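Sterol carrier protein 2 (Thermus thermophilus, PDB 2CX7) probably binds and transfers sterols or other lipids, like other SCP-2 proteins. Local coordinates at residues L35-D40 and A81-V86; V52-L55 and C60-A63. All coordinates share one frame; numbering follows the deposited sequence.

Both contacts reach the same mixed sheet, through neighbouring strands 32-37 and 49-56, yet their centres lie about 19 Å apart, on opposite sides of the chain's centre. Contact 1 is buried: it ties a strand in the middle of the sheet to helix 80-86, some 40 residues further on, and it works through one indole, apolar except for a single N-H to carbonyl bond. Contact 2 is only partly buried and entirely local, a hairpin whose second strand, 59-67, lies at the border of the sheet. Backbone hydrogen bonds and a salt bridge hold it, while its leucines and Cys60 turn inward to helix 6-17.

Contact 1: residues L35-D40 and A81-V86; sequences LAVRPD and ATWQEV
Leu35 meets the benzene end of the Trp83 indole, with CB 3.9 Å above the ring plane toward its rim and CD2 3.7 Å from CH2. CG is anti to the carbonyl carbon (chi1 -54°), which carries the branch across the benzene end. At Ala36 it is the backbone that counts: Trp83 NE1 donates to Ala36 O over 2.7 Å, a fairly straight bond (155° at the hydrogen). The oxygen lies in the indole plane, but the N-H reaches it from well above the carbonyl plane; the backbone of Ala36 also pairs with Ile76 and Ala78 of strand 74-78. Val37 follows with CG2, 3.8 Å from Trp83 CD1. Three successive residues thus meet the indole, and the N-H bond with the flanking apolar contacts restrains its rotation. A leucine in place of Trp83 would probably leave Ala36 O without this N-H and open a gap beside Leu35. Beyond the strand, Arg38 turns to other partners, forming salt bridges with Glu77, Asp79 and Glu103. Phe4 adds an edge-to-face ring; touching Ile76 and Ala78 too, Trp83 fastens helix 80-86 to the mixed five-stranded sheet of the SCP-2 alpha+beta fold.

Contact 2: residues V52-L55 and C60-A63; sequences VLDL and CRGA
Asp54 faces both Arg61 and Gly62 in an antiparallel beta hairpin with a beta bulge. Leu55 and Cys60 form a regular non-hydrogen-bonded pair; next to it the backbone of Arg61 leaves the extended form, and two backbone bonds bracket the irregularity. Asp54 N gives its hydrogen to Gly62 O at 2.8 Å, almost straight at 170°, and Asp54 O accepts from Arg61 N, also at 2.8 Å. Both main-chain polar groups of Asp54 are thus satisfied by the second strand. Two residues back, Val52 O receives a softer C-H contact from Ala63 CA, at 3.2 Å.

The aspartate side chain is engaged as well. CG stands anti to the backbone N (chi1 180°), which turns the carboxylate toward Arg61, and the Arg61 chain bends at chi3 to bring its guanidinium around to it. Both N-H groups of this salt bridge converge on one oxygen, and the carboxylate and guanidinium planes stand 71° apart, so the pair is not the flat one in which each oxygen takes its own donor. Arg61 is exposed and Asp54 partly so, which places the pair toward solvent.

The other face is apolar and covered by helix 6-17. Leu53 CD2 rests 3.9 Å from Ala63 CB, and Leu55 CD2 lies 4.2 Å from Cys60 CB. Cys60 is anchored to that helix twice over, by a disulfide to Cys13 and by a hydrogen bond from its N to Asn17 OD1.

At Asp54 OD1 the two arginine donors arrive differently: Arg61 NH2 takes the syn lone pair at 2.8 Å, whereas Arg61 NE comes in from above the carboxylate plane at 3.1 Å.

Contact 1: residues L35-D40 and A81-V86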
ATOM      1  N   LEU A  35       3.549   0.447  -2.568  1.00 14.00           N
ATOM      2  CA  LEU A  35       2.591  -0.517  -3.083  1.00 12.95           C
ATOM      3  C   LEU A  35       2.877  -0.473  -4.585  1.00 14.05           C
ATOM      4  O   LEU A  35       2.505   0.483  -5.281  1.00 17.67           O
ATOM      5  CB  LEU A  35       1.167  -0.066  -2.771  1.00 15.88           C
ATOM      6  CG  LEU A  35       0.903   0.239  -1.293  1.00 17.82           C
ATOM      7  CD1 LEU A  35      -0.567   0.579  -1.114  1.00 19.99           C
ATOM      8  CD2 LEU A  35       1.313  -0.961  -0.423  1.00 14.80           C
ATOM      9  N   ALA A  36       3.555  -1.504  -5.072  1.00 11.77           N
ATOM     10  CA  ALA A  36       3.978  -1.556  -6.463  1.00 11.57           C
ATOM     11  C   ALA A  36       3.198  -2.492  -7.382  1.00 12.50           C
ATOM     12  O   ALA A  36       2.882  -3.628  -7.017  1.00 13.14           O
ATOM     13  CB  ALA A  36       5.460  -1.911  -6.514  1.00 16.52           C
ATOM     14  N   VAL A  37       2.907  -1.980  -8.578  1.00 14.09           N
ATOM     15  CA  VAL A  37       2.203  -2.709  -9.630  1.00 12.68           C
ATOM     16  C   VAL A  37       3.251  -3.102 -10.664  1.00 12.57           C
ATOM     17  O   VAL A  37       3.995  -2.246 -11.145  1.00 13.76           O
ATOM     18  CB  VAL A  37       1.135  -1.814 -10.332  1.00 16.52           C
ATOM     19  CG1 VAL A  37       0.472  -2.587 -11.478  1.00 12.64           C
ATOM     20  CG2 VAL A  37       0.084  -1.363  -9.332  1.00 17.16           C
ATOM     21  N   ARG A  38       3.319  -4.394 -10.991  1.00 10.65           N
ATOM     22  CA  ARG A  38       4.275  -4.897 -11.975  1.00 12.56           C
ATOM     23  C   ARG A  38       3.926  -4.339 -13.353  1.00 14.20           C
ATOM     24  O   ARG A  38       2.777  -3.957 -13.593  1.00 11.74           O
ATOM     25  CB  ARG A  38       4.213  -6.424 -12.027  1.00 11.36           C
ATOM     26  CG  ARG A  38       4.556  -7.107 -10.708  1.00 15.38           C
ATOM     27  CD  ARG A  38       4.605  -8.625 -10.867  1.00 20.12           C
ATOM     28  NE  ARG A  38       5.079  -9.259  -9.640  1.00 18.24           N
ATOM     29  CZ  ARG A  38       4.349 -10.059  -8.872  1.00 17.68           C
ATOM     30  NH1 ARG A  38       3.088 -10.345  -9.197  1.00 14.11           N
ATOM     31  NH2 ARG A  38       4.878 -10.556  -7.766  1.00 15.99           N
ATOM     32  N   PRO A  39       4.910  -4.271 -14.269  1.00 12.69           N
ATOM     33  CA  PRO A  39       4.652  -3.755 -15.621  1.00 14.80           C
ATOM     34  C   PRO A  39       3.431  -4.438 -16.237  1.00 15.19           C
ATOM     35  O   PRO A  39       3.301  -5.675 -16.202  1.00 13.09           O
ATOM     36  CB  PRO A  39       5.939  -4.092 -16.362  1.00 16.30           C
ATOM     37  CG  PRO A  39       6.973  -3.873 -15.284  1.00 17.37           C
ATOM     38  CD  PRO A  39       6.341  -4.594 -14.104  1.00 18.15           C
ATOM     39  N   ASP A  40       2.556  -3.620 -16.819  1.00 13.34           N
ATOM     40  CA  ASP A  40       1.318  -4.091 -17.420  1.00 13.58           C
ATOM     41  C   ASP A  40       0.952  -3.127 -18.558  1.00 12.97           C
ATOM     42  O   ASP A  40       0.145  -2.217 -18.376  1.00 13.26           O
ATOM     43  CB  ASP A  40       0.210  -4.076 -16.357  1.00 13.28           C
ATOM     44  CG  ASP A  40      -1.059  -4.784 -16.800  1.00 22.80           C
ATOM     45  OD1 ASP A  40      -1.220  -5.045 -18.010  1.00 21.66           O
ATOM     46  OD2 ASP A  40      -1.911  -5.069 -15.923  1.00 20.36           O
ATOM     47  N   ALA A  81      -4.166  -6.762 -11.302  1.00 14.11           N
ATOM     48  CA  ALA A  81      -5.394  -7.482 -10.975  1.00 18.84           C
ATOM     49  C   ALA A  81      -5.477  -7.841  -9.502  1.00 15.64           C
ATOM     50  O   ALA A  81      -6.548  -7.755  -8.890  1.00 14.66           O
ATOM     51  CB  ALA A  81      -5.511  -8.736 -11.817  1.00 18.11           C
ATOM     52  N   THR A  82      -4.344  -8.250  -8.934  1.00 12.07           N
ATOM     53  CA  THR A  82      -4.285  -8.604  -7.528  1.00 11.47           C
ATOM     54  C   THR A  82      -4.554  -7.375  -6.680  1.00 13.88           C
ATOM     55  O   THR A  82      -5.368  -7.422  -5.750  1.00 15.36           O
ATOM     56  CB  THR A  82      -2.909  -9.184  -7.166  1.00 12.98           C
ATOM     57  OG1 THR A  82      -2.669 -10.334  -7.982  1.00 15.98           O
ATOM     58  CG2 THR A  82      -2.868  -9.602  -5.703  1.00 14.64           C
ATOM     59  N   TRP A  83      -3.884  -6.269  -6.993  1.00 10.23           N
ATOM     60  CA  TRP A  83      -4.103  -5.043  -6.228  1.00 13.07           C
ATOM     61  C   TRP A  83      -5.558  -4.595  -6.330  1.00 16.28           C
ATOM     62  O   TRP A  83      -6.127  -4.113  -5.353  1.00 15.63           O
ATOM     63  CB  TRP A  83      -3.181  -3.914  -6.705  1.00 12.28           C
ATOM     64  CG  TRP A  83      -1.808  -3.940  -6.088  1.00 16.31           C
ATOM     65  CD1 TRP A  83      -0.609  -4.004  -6.749  1.00 16.13           C
ATOM     66  CD2 TRP A  83      -1.495  -3.900  -4.696  1.00 16.64           C
ATOM     67  NE1 TRP A  83       0.425  -4.010  -5.850  1.00 15.35           N
ATOM     68  CE2 TRP A  83      -0.088  -3.945  -4.581  1.00 16.31           C
ATOM     69  CE3 TRP A  83      -2.266  -3.831  -3.526  1.00 16.62           C
ATOM     70  CZ2 TRP A  83       0.563  -3.923  -3.347  1.00 15.84           C
ATOM     71  CZ3 TRP A  83      -1.615  -3.812  -2.296  1.00 18.64           C
ATOM     72  CH2 TRP A  83      -0.213  -3.858  -2.219  1.00 19.10           C
ATOM     73  N   GLN A  84      -6.164  -4.752  -7.505  1.00 14.34           N
ATOM     74  CA  GLN A  84      -7.565  -4.352  -7.658  1.00 14.85           C
ATOM     75  C   GLN A  84      -8.432  -5.173  -6.703  1.00 14.28           C
ATOM     76  O   GLN A  84      -9.330  -4.640  -6.045  1.00 19.13           O
ATOM     77  CB  GLN A  84      -8.032  -4.539  -9.106  1.00 17.73           C
ATOM     78  CG  GLN A  84      -7.402  -3.534 -10.069  1.00 18.86           C
ATOM     79  CD  GLN A  84      -7.809  -3.766 -11.513  1.00 21.23           C
ATOM     80  OE1 GLN A  84      -7.927  -4.906 -11.952  1.00 24.63           O
ATOM     81  NE2 GLN A  84      -8.001  -2.682 -12.264  1.00 24.09           N
ATOM     82  N   GLU A  85      -8.158  -6.462  -6.618  1.00 14.90           N
ATOM     83  CA  GLU A  85      -8.913  -7.318  -5.715  1.00 17.73           C
ATOM     84  C   GLU A  85      -8.718  -6.912  -4.266  1.00 18.79           C
ATOM     85  O   GLU A  85      -9.688  -6.799  -3.514  1.00 19.48           O
ATOM     86  CB  GLU A  85      -8.495  -8.770  -5.910  1.00 17.43           C
ATOM     87  CG  GLU A  85      -9.032  -9.364  -7.185  1.00 22.50           C
ATOM     88  CD  GLU A  85      -8.075 -10.343  -7.810  1.00 26.85           C
ATOM     89  OE1 GLU A  85      -7.316 -10.991  -7.061  1.00 23.37           O
ATOM     90  OE2 GLU A  85      -8.091 -10.469  -9.056  1.00 31.21           O
ATOM     91  N   VAL A  86      -7.467  -6.672  -3.872  1.00 14.91           N
ATOM     92  CA  VAL A  86      -7.179  -6.300  -2.491  1.00 17.55           C
ATOM     93  C   VAL A  86      -7.767  -4.952  -2.109  1.00 19.18           C
ATOM     94  O   VAL A  86      -8.483  -4.835  -1.111  1.00 18.86           O
ATOM     95  CB  VAL A  86      -5.645  -6.271  -2.210  1.00 16.11           C
ATOM     96  CG1 VAL A  86      -5.370  -5.730  -0.792  1.00 19.27           C
ATOM     97  CG2 VAL A  86      -5.071  -7.668  -2.328  1.00 12.98           C
TER

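Contact 2: residues V52-L55 and C60-A63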
ATOM      1  N   VAL A  52       3.891   5.422  -3.083  1.00 20.80           N
ATOM      2  CA  VAL A  52       4.840   5.371  -1.987  1.00 19.91           C
ATOM      3  C   VAL A  52       4.318   6.247  -0.859  1.00 17.77           C
ATOM      4  O   VAL A  52       4.058   7.440  -1.052  1.00 17.95           O
ATOM      5  CB  VAL A  52       6.235   5.844  -2.464  1.00 22.37           C
ATOM      6  CG1 VAL A  52       7.261   5.689  -1.350  1.00 21.96           C
ATOM      7  CG2 VAL A  52       6.653   5.025  -3.692  1.00 20.31           C
ATOM      8  N   LEU A  53       4.141   5.627   0.305  1.00 16.13           N
ATOM      9  CA  LEU A  53       3.624   6.297   1.490  1.00 14.11           C
ATOM     10  C   LEU A  53       4.717   6.564   2.527  1.00 15.44           C
ATOM     11  O   LEU A  53       5.445   5.652   2.923  1.00 17.11           O
ATOM     12  CB  LEU A  53       2.545   5.431   2.137  1.00 13.67           C
ATOM     13  CG  LEU A  53       1.439   4.879   1.232  1.00 17.85           C
ATOM     14  CD1 LEU A  53       0.714   3.725   1.927  1.00 23.31           C
ATOM     15  CD2 LEU A  53       0.475   5.997   0.878  1.00 24.44           C
ATOM     16  N   ASP A  54       4.830   7.818   2.946  1.00 15.93           N
ATOM     17  CA  ASP A  54       5.792   8.217   3.979  1.00 15.65           C
ATOM     18  C   ASP A  54       4.983   8.136   5.270  1.00 17.35           C
ATOM     19  O   ASP A  54       4.379   9.119   5.699  1.00 24.64           O
ATOM     20  CB  ASP A  54       6.261   9.654   3.723  1.00 18.06           C
ATOM     21  CG  ASP A  54       7.264  10.143   4.756  1.00 21.24           C
ATOM     22  OD1 ASP A  54       7.657   9.362   5.647  1.00 25.35           O
ATOM     23  OD2 ASP A  54       7.661  11.321   4.671  1.00 25.29           O
ATOM     24  N   LEU A  55       4.957   6.954   5.877  1.00 15.70           N
ATOM     25  CA  LEU A  55       4.169   6.722   7.083  1.00 13.48           C
ATOM     26  C   LEU A  55       4.975   6.924   8.360  1.00 19.51           C
ATOM     27  O   LEU A  55       6.140   6.549   8.419  1.00 18.79           O
ATOM     28  CB  LEU A  55       3.604   5.299   7.038  1.00 12.11           C
ATOM     29  CG  LEU A  55       2.785   4.950   5.786  1.00 10.99           C
ATOM     30  CD1 LEU A  55       2.486   3.473   5.747  1.00 13.13           C
ATOM     31  CD2 LEU A  55       1.498   5.766   5.769  1.00 13.27           C
ATOM     32  N   CYS A  60       0.217   9.931   7.892  1.00 15.80           N
ATOM     33  CA  CYS A  60       0.773   9.812   6.560  1.00 13.56           C
ATOM     34  C   CYS A  60       1.379  11.193   6.333  1.00 19.36           C
ATOM     35  O   CYS A  60       0.655  12.183   6.202  1.00 15.62           O
ATOM     36  CB  CYS A  60      -0.304   9.521   5.502  1.00 21.18           C
ATOM     37  SG  CYS A  60       0.430   9.608   3.838  1.00 19.75           S
ATOM     38  N   ARG A  61       2.708  11.260   6.318  1.00 18.00           N
ATOM     39  CA  ARG A  61       3.419  12.519   6.133  1.00 20.14           C
ATOM     40  C   ARG A  61       3.501  12.931   4.675  1.00 21.33           C
ATOM     41  O   ARG A  61       3.898  14.049   4.361  1.00 24.29           O
ATOM     42  CB  ARG A  61       4.826  12.411   6.707  1.00 18.32           C
ATOM     43  CG  ARG A  61       4.851  12.110   8.190  1.00 22.98           C
ATOM     44  CD  ARG A  61       6.260  12.148   8.759  1.00 21.94           C
ATOM     45  NE  ARG A  61       7.185  11.259   8.061  1.00 31.48           N
ATOM     46  CZ  ARG A  61       8.427  11.008   8.473  1.00 32.61           C
ATOM     47  NH1 ARG A  61       8.887  11.578   9.582  1.00 32.66           N
ATOM     48  NH2 ARG A  61       9.216  10.203   7.772  1.00 26.65           N
ATOM     49  N   GLY A  62       3.127  12.022   3.784  1.00 21.26           N
ATOM     50  CA  GLY A  62       3.169  12.324   2.366  1.00 22.63           C
ATOM     51  C   GLY A  62       3.019  11.069   1.535  1.00 24.81           C
ATOM     52  O   GLY A  62       3.339   9.968   1.984  1.00 20.97           O
ATOM     53  N   ALA A  63       2.511  11.234   0.321  1.00 26.39           N
ATOM     54  CA  ALA A  63       2.325  10.109  -0.582  1.00 23.96           C
ATOM     55  C   ALA A  63       2.670  10.578  -1.987  1.00 28.10           C
ATOM     56  O   ALA A  63       2.793  11.775  -2.237  1.00 31.61           O
ATOM     57  CB  ALA A  63       0.891   9.631  -0.521  1.00 22.26           C
TER